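Local coordinates for gamma-glutamyltranspeptidase (Ggt) (Helicobacter pylori 26695, PDB 5BPK) that cleaves gamma-glutamyl bonds of substrates such as glutathione and passes the gamma-glutamyl group to water or an acceptor, as an N-terminal nucleophile hydrolase, at the interface of chains A and B. Numbering follows the deposited sequence. Chains: chain A, Gamma-glutamyltranspeptidase (Ggt); chain B, Gamma-glutamyltranspeptidase (Ggt).

The interface of chains A and B. Residues chain A 192-193, 196-197; chain B 28-31.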
# COMPACT_ATOMS: atom_id res chain seq x y z
N SER A 192 -18.49 -19.67 0.21
CA SER A 192 -18.82 -18.31 -0.20
C SER A 192 -18.09 -17.90 -1.49
O SER A 192 -18.73 -17.47 -2.45
CB SER A 192 -18.48 -17.34 0.92
OG SER A 192 -17.10 -17.44 1.23
N SER A 193 -16.77 -18.10 -1.54
CA SER A 193 -15.98 -17.74 -2.70
C SER A 193 -16.25 -18.60 -3.94
O SER A 193 -16.10 -18.13 -5.07
CB SER A 193 -14.49 -17.77 -2.36
OG SER A 193 -14.22 -16.85 -1.33
N TYR A 196 -18.94 -16.77 -5.84
CA TYR A 196 -18.62 -15.48 -6.44
C TYR A 196 -17.52 -15.51 -7.50
O TYR A 196 -17.49 -14.64 -8.37
CB TYR A 196 -18.21 -14.48 -5.36
CG TYR A 196 -19.27 -14.21 -4.32
CD1 TYR A 196 -20.57 -13.88 -4.69
CD2 TYR A 196 -18.95 -14.24 -2.95
CE1 TYR A 196 -21.54 -13.60 -3.74
CE2 TYR A 196 -19.91 -13.98 -1.99
CZ TYR A 196 -21.20 -13.64 -2.40
OH TYR A 196 -22.14 -13.36 -1.46
N PHE A 197 -16.60 -16.47 -7.40
CA PHE A 197 -15.42 -16.45 -8.27
C PHE A 197 -15.35 -17.60 -9.26
O PHE A 197 -14.31 -17.85 -9.86
CB PHE A 197 -14.16 -16.33 -7.40
CG PHE A 197 -14.08 -15.01 -6.72
CD1 PHE A 197 -13.69 -13.87 -7.43
CD2 PHE A 197 -14.50 -14.86 -5.40
CE1 PHE A 197 -13.65 -12.63 -6.81
CE2 PHE A 197 -14.49 -13.62 -4.79
CZ PHE A 197 -14.07 -12.50 -5.49
N ALA B 28 -11.39 -15.92 1.22
CA ALA B 28 -12.73 -16.19 1.76
C ALA B 28 -13.60 -14.95 1.65
O ALA B 28 -13.19 -13.86 2.06
CB ALA B 28 -12.66 -16.63 3.21
N SER B 29 -14.80 -15.13 1.12
CA SER B 29 -15.76 -14.06 0.96
C SER B 29 -16.80 -14.12 2.08
O SER B 29 -17.02 -15.18 2.68
CB SER B 29 -16.47 -14.18 -0.38
OG SER B 29 -15.57 -14.18 -1.46
N ILE B 30 -17.45 -12.99 2.35
CA ILE B 30 -18.60 -12.98 3.25
C ILE B 30 -19.86 -13.36 2.47
O ILE B 30 -20.32 -12.63 1.58
CB ILE B 30 -18.75 -11.64 3.99
CG1 ILE B 30 -17.57 -11.42 4.94
CG2 ILE B 30 -20.09 -11.58 4.77
CD1 ILE B 30 -17.46 -12.41 6.08
N ASP B 31 -20.40 -14.54 2.78
CA ASP B 31 -21.56 -15.07 2.06
C ASP B 31 -22.75 -14.13 2.20
O ASP B 31 -23.14 -13.76 3.31
CB ASP B 31 -21.91 -16.48 2.54
CG ASP B 31 -22.66 -17.30 1.49
OD1 ASP B 31 -23.07 -16.76 0.46
OD2 ASP B 31 -22.82 -18.52 1.70
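B:Ser29 meets the ring edge of A:Tyr196 at the apolar centre of this contact, a worked example of how a loop can be seated against a short helix through one small residue. CB of B:Ser29 lies in the plane of the tyrosine ring, 3.6 Å from CD2 of A:Tyr196. Further along, CB of A:Ser192 touches CB of B:Asp31 at 3.9 Å. A step outward, OG of B:Ser29 lies at the edge of the other ring, 3.5 Å from CE2 of A:Phe197. Neither ring therefore stacks on the loop; both border it with C-H edges.

At the polar rim, two hydroxyls of helix 191-196 meet the hydroxyl and backbone of B:Ser29. OG of A:Ser193 and OG of B:Ser29 share a hydrogen bond of 3.0 Å in which either hydroxyl may be the donor. The backbone N of B:Ser29 is also 3.0 Å from OG of A:Ser193, but its N-H points well off that oxygen, so any bond is bent; it gives a weak one to OG of A:Ser192 as well. A:Ser192 holds its OG between its own backbone N and carbonyl carbon (chi1 59°), which brings the hydroxyl to the B:Ser29 carbonyl. OG of A:Ser192 donates to the backbone O of B:Ser29 at 2.7 Å, from above the carbonyl plane, 35° out of it. Two neighbouring serines thus grip the backbone and side chain of one residue. The patch fastens a loop of the small subunit, chain B, to a helix of the large subunit, chain A, and so is likely to contribute to holding together the two chains of the mature enzyme.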